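Local coordinates for erythrocyte membrane protein 1 (Plasmodium falciparum, PDB 2XU0) that probably binds host cell-surface receptors as an adhesion protein of the malaria parasite, this chain being its N-terminal segment and first Duffy-binding-like domain, at residues V161-T164 with A165-G169; I199-V203 with R204-M208; D255-T258 with I259-Q263; K409-Y412 with Y413-F417. The protein carries 10 engineered substitutions. One frame throughout, in Å; residues are numbered along the deposited sequence.

How the interactions relate
Interactions 1, 2 and 3 lie in the Duffy-binding part of the chain, on helices 154-175 and 249-268 and at the end of helix 186-204. They pack on one another. Interactions 2 and 3 have centres 13 Å apart, and Val203 CG1 of interaction 2 lies 3.7 Å from Trp256 CE3 of interaction 3. Interaction 1 touches both: Leu162 CD2 is 3.5 Å from Gln263 O, and Val161 CG2 is 4.1 Å from Val203 CG2. Interaction 4 belongs to the C-terminal subdomain of the Duffy-binding-like domain. It reaches interaction 2 where Arg206 NH2 lies 3.6 Å from Tyr413 CB. The side chains of Asp207 and Tyr413 are about 12 and 13 Å from the bound magnesium ion.

Interaction 1 (V161-T164 with A165-G169); sequences VLVT and AKYEG
Residues 161-164 and 165-169 are successive turns of helix 154-175 in the alpha-helical Duffy-binding domain. Four i to i+4 backbone hydrogen bonds join them. Ala165 N donates to Val161 O, and Lys166 N to Leu162 O, each at 2.9 Å. Glu168 N is 2.8 Å from Thr164 O. The bond from Tyr167 N to Val163 O is longer, at 3.2 Å, but still nearly straight at 171°.

Val163 and Tyr167 make the side-chain contact, running next to each other along one flank of the helix. Val163 CG1 sits anti to its backbone N (chi1 172°) and meets the CD1 side of the Tyr167 ring. The Lys166 chain bends at its last torsion, which brings NZ over one face of that ring, off toward the rim.

Ala165, Glu168 and Thr164 face the rest of the domain. Ala165 packs on Ala267 and Leu268 of helix 249-268. Glu168 forms a salt bridge with Arg104 and also bonds to Cys139 N and Ser195. The Thr164 hydroxyl is hydrogen-bonded to Asn142 and to Asn160 O. On the Tyr167 ring, CD1 also lies 3.2 Å from Val163 O, which approaches the ring edge in its plane.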
loop_
_atom_site.group_PDB
_atom_site.type_symbol
_atom_site.label_atom_id
_atom_site.label_comp_id
_atom_site.label_asym_id
_atom_site.label_seq_id
_atom_site.Cartn_x
_atom_site.Cartn_y
_atom_site.Cartn_z
ATOM N N VAL A 161 -0.779 21.473 -3.259
ATOM C CA VAL A 161 -0.880 20.039 -3.558
ATOM C C VAL A 161 0.258 19.562 -4.457
ATOM O O VAL A 161 0.794 18.476 -4.243
ATOM C CB VAL A 161 -2.308 19.631 -4.050
ATOM C CG1 VAL A 161 -2.373 18.127 -4.380
ATOM C CG2 VAL A 161 -3.365 19.984 -2.993
ATOM N N LEU A 162 0.672 20.393 -5.430
ATOM C CA LEU A 162 1.808 20.044 -6.306
ATOM C C LEU A 162 3.085 19.985 -5.490
ATOM O O LEU A 162 3.886 19.073 -5.682
ATOM C CB LEU A 162 1.972 21.024 -7.479
ATOM C CG LEU A 162 0.882 21.077 -8.560
ATOM C CD1 LEU A 162 1.357 21.909 -9.721
ATOM C CD2 LEU A 162 0.500 19.704 -9.078
ATOM N N VAL A 163 3.229 20.903 -4.508
ATOM C CA VAL A 163 4.389 20.936 -3.587
ATOM C C VAL A 163 4.401 19.630 -2.769
ATOM O O VAL A 163 5.458 19.010 -2.634
ATOM C CB VAL A 163 4.375 22.228 -2.693
ATOM C CG1 VAL A 163 5.464 22.190 -1.600
ATOM C CG2 VAL A 163 4.510 23.499 -3.551
ATOM N N THR A 164 3.205 19.171 -2.281
ATOM C CA THR A 164 3.101 17.911 -1.515
ATOM C C THR A 164 3.559 16.733 -2.407
ATOM O O THR A 164 4.402 15.924 -2.000
ATOM C CB THR A 164 1.624 17.717 -1.051
ATOM O OG1 THR A 164 1.209 18.791 -0.212
ATOM C CG2 THR A 164 1.387 16.398 -0.363
ATOM N N ALA A 165 3.005 16.661 -3.630
ATOM C CA ALA A 165 3.312 15.608 -4.606
ATOM C C ALA A 165 4.796 15.528 -4.933
ATOM O O ALA A 165 5.396 14.454 -4.804
ATOM C CB ALA A 165 2.470 15.805 -5.867
ATOM N N LYS A 166 5.416 16.679 -5.287
ATOM C CA LYS A 166 6.856 16.740 -5.572
ATOM C C LYS A 166 7.678 16.105 -4.436
ATOM O O LYS A 166 8.455 15.158 -4.667
ATOM C CB LYS A 166 7.285 18.204 -5.811
ATOM C CG LYS A 166 8.813 18.407 -5.895
ATOM C CD LYS A 166 9.214 19.866 -5.641
ATOM C CE LYS A 166 10.712 20.113 -5.633
ATOM N NZ LYS A 166 11.388 19.557 -4.426
ATOM N N TYR A 167 7.440 16.572 -3.196
ATOM C CA TYR A 167 8.190 16.070 -2.044
ATOM C C TYR A 167 7.915 14.661 -1.681
ATOM O O TYR A 167 8.871 13.900 -1.485
ATOM C CB TYR A 167 8.068 17.014 -0.847
ATOM C CG TYR A 167 8.956 18.231 -1.001
ATOM C CD1 TYR A 167 8.475 19.397 -1.587
ATOM C CD2 TYR A 167 10.303 18.186 -0.646
ATOM C CE1 TYR A 167 9.279 20.528 -1.716
ATOM C CE2 TYR A 167 11.128 19.305 -0.796
ATOM C CZ TYR A 167 10.606 20.479 -1.317
ATOM O OH TYR A 167 11.404 21.586 -1.464
ATOM N N GLU A 168 6.619 14.263 -1.677
ATOM C CA GLU A 168 6.241 12.864 -1.391
ATOM C C GLU A 168 6.930 11.909 -2.390
ATOM O O GLU A 168 7.514 10.899 -1.982
ATOM C CB GLU A 168 4.685 12.701 -1.433
ATOM C CG GLU A 168 4.201 11.269 -1.206
ATOM C CD GLU A 168 4.629 10.570 0.074
ATOM O OE1 GLU A 168 4.900 11.267 1.082
ATOM O OE2 GLU A 168 4.615 9.317 0.090
ATOM N N GLY A 169 6.856 12.261 -3.682
ATOM C CA GLY A 169 7.501 11.523 -4.765
ATOM C C GLY A 169 8.998 11.431 -4.565
ATOM O O GLY A 169 9.590 10.354 -4.702
#

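Interaction 2 (I199-V203 with R204-M208); sequences IGDIV and RGRDM
Arg204, Asp201 and Gly200 meet where helix 186-204 ends in a Schellman motif. Gly205 leaves the helix with positive phi, and the chain turns back over the last turn.

Two backbone bonds make the motif. Arg206 N donates to Asp201 O at 2.8 Å, in the carbonyl plane. Gly205 N donates to Ile202 O at 3.1 Å, from above the carbonyl plane. Asp201 O accepts again from Asp207 N at 3.0 Å, a donor that also stands well above the plane. Gly200 O takes Arg204 N at 2.9 Å. It also receives a weak bond from Arg204 NE at 2.9 Å, because the arginine chain bends at chi3 (-61°) and folds back beside the helix.

The charged groups meet at a slant. Asp201 OD1 forms a salt bridge with Arg204 NH2 at 2.8 Å, though the hydrogen bond within it is weak at 117°. The carboxylate and guanidinium planes are 26° apart. A water links Asp201 OD1 to Arg206 NH1, at 3.1 and 2.8 Å. The Arg206 group extends across Arg204 and covers Arg204 CD with one face.

The apolar contact is smaller. Ile202 CG1 packs against CB and CG of Asp207.

The charged ends also have partners elsewhere: salt bridges join Asp201 to Arg314, Arg206 to Glu254 and Asp207 to Arg135, and Gln311 bonds to Asp207. Arg204 also bonds to Asp307 O and makes cation-pi contacts with Trp257 and Tyr308. This mixed network of opposite charges probably keeps Asp201 ionised and ties the helix end to several neighbours.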
loop_
_atom_site.group_PDB
_atom_site.type_symbol
_atom_site.label_atom_id
_atom_site.label_comp_id
_atom_site.label_asym_id
_atom_site.label_seq_id
_atom_site.Cartn_x
_atom_site.Cartn_y
_atom_site.Cartn_z
ATOM N N ILE A 199 -3.158 10.732 -1.414
ATOM C CA ILE A 199 -3.244 12.193 -1.584
ATOM C C ILE A 199 -4.608 12.582 -2.080
ATOM O O ILE A 199 -5.216 13.524 -1.555
ATOM C CB ILE A 199 -2.084 12.782 -2.449
ATOM C CG1 ILE A 199 -0.746 12.738 -1.629
ATOM C CG2 ILE A 199 -2.417 14.229 -2.857
ATOM C CD1 ILE A 199 0.622 12.783 -2.491
ATOM N N GLY A 200 -5.094 11.863 -3.076
ATOM C CA GLY A 200 -6.449 12.079 -3.598
ATOM C C GLY A 200 -7.499 11.911 -2.515
ATOM O O GLY A 200 -8.433 12.718 -2.429
ATOM N N ASP A 201 -7.326 10.880 -1.643
ATOM C CA ASP A 201 -8.279 10.714 -0.531
ATOM C C ASP A 201 -8.173 11.806 0.519
ATOM O O ASP A 201 -9.192 12.195 1.075
ATOM C CB ASP A 201 -8.267 9.289 0.063
ATOM C CG ASP A 201 -8.947 8.284 -0.856
ATOM O OD1 ASP A 201 -9.643 8.722 -1.810
ATOM O OD2 ASP A 201 -8.701 7.074 -0.696
ATOM N N ILE A 202 -6.953 12.357 0.739
ATOM C CA ILE A 202 -6.756 13.452 1.698
ATOM C C ILE A 202 -7.448 14.705 1.137
ATOM O O ILE A 202 -8.253 15.328 1.824
ATOM C CB ILE A 202 -5.236 13.699 2.017
ATOM C CG1 ILE A 202 -4.600 12.497 2.769
ATOM C CG2 ILE A 202 -5.068 14.992 2.817
ATOM C CD1 ILE A 202 -3.048 12.410 2.668
ATOM N N VAL A 203 -7.150 15.029 -0.129
ATOM C CA VAL A 203 -7.735 16.155 -0.836
ATOM C C VAL A 203 -9.252 16.063 -0.804
ATOM O O VAL A 203 -9.904 17.061 -0.513
ATOM C CB VAL A 203 -7.178 16.269 -2.285
ATOM C CG1 VAL A 203 -8.015 17.223 -3.135
ATOM C CG2 VAL A 203 -5.715 16.709 -2.274
ATOM N N ARG A 204 -9.813 14.880 -1.072
ATOM C CA ARG A 204 -11.278 14.679 -1.122
ATOM C C ARG A 204 -11.967 14.545 0.231
ATOM O O ARG A 204 -13.191 14.544 0.289
ATOM C CB ARG A 204 -11.636 13.498 -2.057
ATOM C CG ARG A 204 -11.370 13.807 -3.554
ATOM C CD ARG A 204 -11.470 12.600 -4.471
ATOM N NE ARG A 204 -10.491 11.559 -4.138
ATOM C CZ ARG A 204 -10.264 10.462 -4.859
ATOM N NH1 ARG A 204 -10.923 10.256 -5.998
ATOM N NH2 ARG A 204 -9.385 9.567 -4.451
ATOM N N GLY A 205 -11.191 14.389 1.297
ATOM C CA GLY A 205 -11.737 14.199 2.633
ATOM C C GLY A 205 -12.280 12.803 2.887
ATOM O O GLY A 205 -13.104 12.617 3.784
ATOM N N ARG A 206 -11.776 11.796 2.132
ATOM C CA ARG A 206 -12.166 10.388 2.234
ATOM C C ARG A 206 -11.126 9.596 3.023
ATOM O O ARG A 206 -11.442 8.520 3.514
ATOM C CB ARG A 206 -12.303 9.786 0.835
ATOM C CG ARG A 206 -13.449 10.381 -0.005
ATOM C CD ARG A 206 -13.322 9.830 -1.413
ATOM N NE ARG A 206 -14.349 10.305 -2.341
ATOM C CZ ARG A 206 -14.464 9.856 -3.586
ATOM N NH1 ARG A 206 -13.645 8.917 -4.040
ATOM N NH2 ARG A 206 -15.418 10.315 -4.374
ATOM N N ASP A 207 -9.883 10.133 3.155
ATOM C CA ASP A 207 -8.806 9.469 3.863
ATOM C C ASP A 207 -9.196 9.118 5.302
ATOM O O ASP A 207 -9.833 9.933 5.975
ATOM C CB ASP A 207 -7.526 10.319 3.781
ATOM C CG ASP A 207 -6.419 9.776 4.621
ATOM O OD1 ASP A 207 -5.732 8.821 4.160
ATOM O OD2 ASP A 207 -6.336 10.167 5.797
ATOM N N MET A 208 -8.847 7.907 5.750
ATOM C CA MET A 208 -9.218 7.363 7.079
ATOM C C MET A 208 -8.184 7.659 8.179
ATOM O O MET A 208 -8.453 7.401 9.348
ATOM C CB MET A 208 -9.342 5.829 6.999
ATOM C CG MET A 208 -10.560 5.309 6.283
ATOM S SD MET A 208 -10.483 3.488 6.323
ATOM C CE MET A 208 -9.620 3.156 4.877
HETATM O O HOH W 1 -11.569 7.139 -3.587
#

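Interaction 3 (D255-T258 with I259-Q263); sequences DWWT and INREQ
Trp256 and Asn260 face each other one turn apart on helix 249-268 of the Duffy-binding domain, as do Trp257 and Arg261.

Ile259 N donates to Asp255 O at 2.8 Å. Trp256 O accepts twice from Asn260, from the backbone N and from side-chain ND2, each at 3.0 Å. The double grip fixes the amide beside the helix. Arg261 N is 2.7 Å from Trp257 O, but the bond is weak, with an angle of 120°. The helix kinks here, since the backbone N atoms of Glu262 and Gln263 lack their usual helical partners. A water fills in: it accepts from Glu262 N and donates to Thr258 O, and more weakly to Ile259 O.

The ring contacts are CH-pi. Asn260 CB stands 4.3 Å from the centroid of the six-membered ring of Trp256, almost on its normal. Asn260 ND2 lies over the same indole, with the amide plane 33° from the ring. Arg261 CB is 4.1 Å from the centroid of the five-membered ring of Trp257. Arg261 CG lies between the backbone N and the carbonyl carbon (chi1 70°), near Thr258 O.

Polar ends reach beyond the helix. Asp307 OD2 takes both Arg261 NE and Trp257 NE1. Asn260 binds Gly50 N and Leu48 O, and Thr258 touches Ile38 of helix 22-39, so the N-terminal segment packs on the Duffy-binding domain here. Trp256 packs on Leu157 of helix 154-175 and on Val203 of helix 186-204, and Trp257 also meets that second helix.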
loop_
_atom_site.group_PDB
_atom_site.type_symbol
_atom_site.label_atom_id
_atom_site.label_comp_id
_atom_site.label_asym_id
_atom_site.label_seq_id
_atom_site.Cartn_x
_atom_site.Cartn_y
_atom_site.Cartn_z
ATOM N N ASP A 255 -14.637 16.539 -7.742
ATOM C CA ASP A 255 -14.455 17.104 -9.081
ATOM C C ASP A 255 -13.165 17.868 -9.139
ATOM O O ASP A 255 -12.445 17.746 -10.118
ATOM C CB ASP A 255 -15.645 17.993 -9.462
ATOM C CG ASP A 255 -16.885 17.176 -9.747
ATOM O OD1 ASP A 255 -16.812 15.920 -9.639
ATOM O OD2 ASP A 255 -17.901 17.770 -10.145
ATOM N N TRP A 256 -12.815 18.586 -8.065
ATOM C CA TRP A 256 -11.533 19.258 -8.042
ATOM C C TRP A 256 -10.427 18.225 -8.253
ATOM O O TRP A 256 -9.549 18.449 -9.075
ATOM C CB TRP A 256 -11.320 20.033 -6.732
ATOM C CG TRP A 256 -10.133 20.955 -6.804
ATOM C CD1 TRP A 256 -10.123 22.236 -7.265
ATOM C CD2 TRP A 256 -8.766 20.615 -6.526
ATOM N NE1 TRP A 256 -8.842 22.743 -7.231
ATOM C CE2 TRP A 256 -7.987 21.766 -6.790
ATOM C CE3 TRP A 256 -8.119 19.449 -6.067
ATOM C CZ2 TRP A 256 -6.597 21.791 -6.608
ATOM C CZ3 TRP A 256 -6.745 19.482 -5.865
ATOM C CH2 TRP A 256 -5.995 20.636 -6.155
ATOM N N TRP A 257 -10.484 17.076 -7.533
ATOM C CA TRP A 257 -9.467 16.041 -7.670
ATOM C C TRP A 257 -9.403 15.540 -9.103
ATOM O O TRP A 257 -8.342 15.547 -9.722
ATOM C CB TRP A 257 -9.698 14.867 -6.694
ATOM C CG TRP A 257 -8.675 13.775 -6.886
ATOM C CD1 TRP A 257 -8.837 12.624 -7.600
ATOM C CD2 TRP A 257 -7.270 13.874 -6.601
ATOM N NE1 TRP A 257 -7.649 11.926 -7.655
ATOM C CE2 TRP A 257 -6.655 12.703 -7.110
ATOM C CE3 TRP A 257 -6.474 14.829 -5.936
ATOM C CZ2 TRP A 257 -5.305 12.423 -6.904
ATOM C CZ3 TRP A 257 -5.130 14.553 -5.735
ATOM C CH2 TRP A 257 -4.552 13.372 -6.232
ATOM N N THR A 258 -10.545 15.093 -9.612
ATOM C CA THR A 258 -10.694 14.570 -10.960
ATOM C C THR A 258 -10.138 15.516 -12.008
ATOM O O THR A 258 -9.452 15.060 -12.921
ATOM C CB THR A 258 -12.154 14.204 -11.194
ATOM O OG1 THR A 258 -12.500 13.214 -10.221
ATOM C CG2 THR A 258 -12.403 13.649 -12.594
ATOM N N ILE A 259 -10.403 16.825 -11.847
ATOM C CA ILE A 259 -9.969 17.850 -12.780
ATOM C C ILE A 259 -8.465 18.088 -12.742
ATOM O O ILE A 259 -7.846 18.232 -13.798
ATOM C CB ILE A 259 -10.823 19.142 -12.627
ATOM C CG1 ILE A 259 -12.237 18.934 -13.234
ATOM C CG2 ILE A 259 -10.138 20.364 -13.276
ATOM C CD1 ILE A 259 -13.364 19.763 -12.521
ATOM N N ASN A 260 -7.866 18.074 -11.544
ATOM C CA ASN A 260 -6.448 18.368 -11.403
ATOM C C ASN A 260 -5.541 17.180 -11.241
ATOM O O ASN A 260 -4.332 17.376 -11.138
ATOM C CB ASN A 260 -6.246 19.367 -10.252
ATOM C CG ASN A 260 -6.901 20.698 -10.519
ATOM O OD1 ASN A 260 -6.372 21.534 -11.244
ATOM N ND2 ASN A 260 -8.109 20.874 -10.034
ATOM N N ARG A 261 -6.089 15.953 -11.195
ATOM C CA ARG A 261 -5.288 14.740 -10.948
ATOM C C ARG A 261 -4.109 14.541 -11.889
ATOM O O ARG A 261 -3.081 14.036 -11.467
ATOM C CB ARG A 261 -6.163 13.472 -10.844
ATOM C CG ARG A 261 -6.802 13.036 -12.167
ATOM C CD ARG A 261 -7.795 11.902 -11.983
ATOM N NE ARG A 261 -7.151 10.627 -11.648
ATOM C CZ ARG A 261 -6.723 9.739 -12.534
ATOM N NH1 ARG A 261 -6.832 9.984 -13.835
ATOM N NH2 ARG A 261 -6.190 8.600 -12.130
ATOM N N GLU A 262 -4.254 14.961 -13.158
ATOM C CA GLU A 262 -3.214 14.817 -14.166
ATOM C C GLU A 262 -1.953 15.603 -13.824
ATOM O O GLU A 262 -0.883 15.020 -13.875
ATOM C CB GLU A 262 -3.753 15.184 -15.546
ATOM C CG GLU A 262 -2.718 14.973 -16.630
ATOM C CD GLU A 262 -3.162 15.458 -17.993
ATOM O OE1 GLU A 262 -2.445 16.296 -18.585
ATOM O OE2 GLU A 262 -4.220 14.991 -18.472
ATOM N N GLN A 263 -2.075 16.900 -13.479
ATOM C CA GLN A 263 -0.952 17.777 -13.066
ATOM C C GLN A 263 -0.364 17.272 -11.752
ATOM O O GLN A 263 0.867 17.229 -11.593
ATOM C CB GLN A 263 -1.420 19.219 -12.822
ATOM C CG GLN A 263 -2.264 19.845 -13.901
ATOM C CD GLN A 263 -2.644 21.245 -13.509
ATOM O OE1 GLN A 263 -1.794 22.142 -13.430
ATOM N NE2 GLN A 263 -3.932 21.454 -13.236
HETATM O O HOH W 2 -6.996 15.496 -14.548
#

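Interaction 4 (K409-Y412 with Y413-F417); sequences KNNY and YDKEF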
loop_
_atom_site.group_PDB
_atom_site.type_symbol
_atom_site.label_atom_id
_atom_site.label_comp_id
_atom_site.label_asym_id
_atom_site.label_seq_id
_atom_site.Cartn_x
_atom_site.Cartn_y
_atom_site.Cartn_z
ATOM N N LYS A 409 -29.060 0.896 1.767
ATOM C CA LYS A 409 -30.122 1.299 0.836
ATOM C C LYS A 409 -29.714 2.602 0.144
ATOM O O LYS A 409 -29.881 2.726 -1.073
ATOM C CB LYS A 409 -31.465 1.501 1.575
ATOM C CG LYS A 409 -32.041 0.245 2.237
ATOM C CD LYS A 409 -31.909 0.268 3.766
ATOM C CE LYS A 409 -33.138 0.786 4.491
ATOM N NZ LYS A 409 -33.273 2.265 4.399
ATOM N N ASN A 410 -29.171 3.566 0.937
ATOM C CA ASN A 410 -28.693 4.881 0.493
ATOM C C ASN A 410 -27.362 4.777 -0.269
ATOM O O ASN A 410 -26.701 3.735 -0.219
ATOM C CB ASN A 410 -28.576 5.849 1.680
ATOM C CG ASN A 410 -27.653 5.382 2.782
ATOM O OD1 ASN A 410 -28.059 4.676 3.713
ATOM N ND2 ASN A 410 -26.388 5.775 2.707
ATOM N N ASN A 411 -26.977 5.853 -0.979
ATOM C CA ASN A 411 -25.740 5.891 -1.760
ATOM C C ASN A 411 -24.554 6.476 -0.958
ATOM O O ASN A 411 -24.756 7.204 0.021
ATOM C CB ASN A 411 -25.971 6.673 -3.062
ATOM C CG ASN A 411 -25.089 6.268 -4.223
ATOM O OD1 ASN A 411 -23.854 6.243 -4.141
ATOM N ND2 ASN A 411 -25.710 6.004 -5.359
ATOM N N TYR A 412 -23.322 6.117 -1.365
ATOM C CA TYR A 412 -22.035 6.572 -0.822
ATOM C C TYR A 412 -20.961 6.380 -1.905
ATOM O O TYR A 412 -21.197 5.619 -2.852
ATOM C CB TYR A 412 -21.678 5.915 0.534
ATOM C CG TYR A 412 -21.570 4.404 0.525
ATOM C CD1 TYR A 412 -20.335 3.775 0.398
ATOM C CD2 TYR A 412 -22.698 3.601 0.696
ATOM C CE1 TYR A 412 -20.225 2.383 0.404
ATOM C CE2 TYR A 412 -22.604 2.206 0.678
ATOM C CZ TYR A 412 -21.362 1.602 0.541
ATOM O OH TYR A 412 -21.251 0.232 0.528
ATOM N N TYR A 413 -19.825 7.118 -1.816
ATOM C CA TYR A 413 -18.759 7.099 -2.836
ATOM C C TYR A 413 -18.186 5.718 -3.223
ATOM O O TYR A 413 -17.842 5.509 -4.394
ATOM C CB TYR A 413 -17.645 8.147 -2.565
ATOM C CG TYR A 413 -17.006 8.072 -1.190
ATOM C CD1 TYR A 413 -15.924 7.231 -0.945
ATOM C CD2 TYR A 413 -17.467 8.865 -0.145
ATOM C CE1 TYR A 413 -15.329 7.165 0.321
ATOM C CE2 TYR A 413 -16.867 8.828 1.115
ATOM C CZ TYR A 413 -15.805 7.973 1.347
ATOM O OH TYR A 413 -15.239 7.953 2.601
ATOM N N ASP A 414 -18.117 4.779 -2.258
ATOM C CA ASP A 414 -17.568 3.432 -2.482
ATOM C C ASP A 414 -18.579 2.390 -2.964
ATOM O O ASP A 414 -18.167 1.272 -3.295
ATOM C CB ASP A 414 -16.888 2.924 -1.194
ATOM C CG ASP A 414 -15.564 3.571 -0.837
ATOM O OD1 ASP A 414 -14.934 4.181 -1.732
ATOM O OD2 ASP A 414 -15.132 3.425 0.324
ATOM N N LYS A 415 -19.892 2.724 -2.970
ATOM C CA LYS A 415 -20.977 1.797 -3.344
ATOM C C LYS A 415 -20.798 1.118 -4.702
ATOM O O LYS A 415 -20.777 -0.105 -4.732
ATOM C CB LYS A 415 -22.360 2.456 -3.231
ATOM C CG LYS A 415 -23.487 1.462 -3.022
ATOM C CD LYS A 415 -24.832 2.149 -2.995
ATOM C CE LYS A 415 -25.895 1.269 -2.380
ATOM N NZ LYS A 415 -27.224 1.935 -2.384
ATOM N N GLU A 416 -20.617 1.886 -5.806
ATOM C CA GLU A 416 -20.434 1.297 -7.147
ATOM C C GLU A 416 -19.259 0.336 -7.204
ATOM O O GLU A 416 -19.354 -0.672 -7.912
ATOM C CB GLU A 416 -20.284 2.359 -8.242
ATOM C CG GLU A 416 -21.572 3.062 -8.642
ATOM C CD GLU A 416 -22.554 2.259 -9.479
ATOM O OE1 GLU A 416 -23.766 2.567 -9.417
ATOM O OE2 GLU A 416 -22.117 1.334 -10.204
ATOM N N PHE A 417 -18.138 0.645 -6.485
ATOM C CA PHE A 417 -16.960 -0.245 -6.503
ATOM C C PHE A 417 -17.289 -1.610 -5.906
ATOM O O PHE A 417 -17.005 -2.633 -6.523
ATOM C CB PHE A 417 -15.767 0.378 -5.766
ATOM C CG PHE A 417 -14.469 -0.285 -6.138
ATOM C CD1 PHE A 417 -13.590 0.326 -7.028
ATOM C CD2 PHE A 417 -14.083 -1.484 -5.541
ATOM C CE1 PHE A 417 -12.376 -0.273 -7.344
ATOM C CE2 PHE A 417 -12.870 -2.085 -5.864
ATOM C CZ PHE A 417 -12.036 -1.487 -6.781
HETATM O O HOH W 3 -20.563 5.017 -5.598
#
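A type I beta turn from Tyr412 to Lys415 leads the loop after helix 371-407 into helix 415-423, in the C-terminal subdomain of the Duffy-binding-like domain. Lys415 N closes the turn on Tyr412 O at 3.2 Å, coming from above the carbonyl plane. A water also donates to Tyr412 O, at 2.9 Å, and accepts from Glu416 N. It makes a weaker bond to Tyr413 O and so links the carbonyls of the turn to Glu416 N.

Tyr412 and Lys415 carry the side-chain contact, crossing at about a right angle. A chi1 of 59° tucks Tyr412 CG between the two backbone branches, and the ring swings back over the turn. Lys415 CB stands over the centre of one ring face, a CH-pi contact 3.9 Å from the centroid. Lys415 CG follows, near Tyr412 CE2. Asp414 CB approaches Tyr412 CE1 at 3.7 Å, with its carboxylate plane steeply turned from the ring.

Beyond CG the lysine chain is extended and runs back along the loop, passing Asn411 CA. This delivers the ammonium group to the start of 409-412, where Thr408 O offers a further weak bond. Trp405 of helix 371-407 touches both Tyr412 and Lys415, while Tyr413 packs on Arg206.

The Lys415 ammonium thus holds the loop by its carbonyls. A weak bond of 3.1 Å joins Lys415 NZ to Lys409 O. The shorter bond runs from Lys415 NZ to Asn410 O, at 2.9 Å.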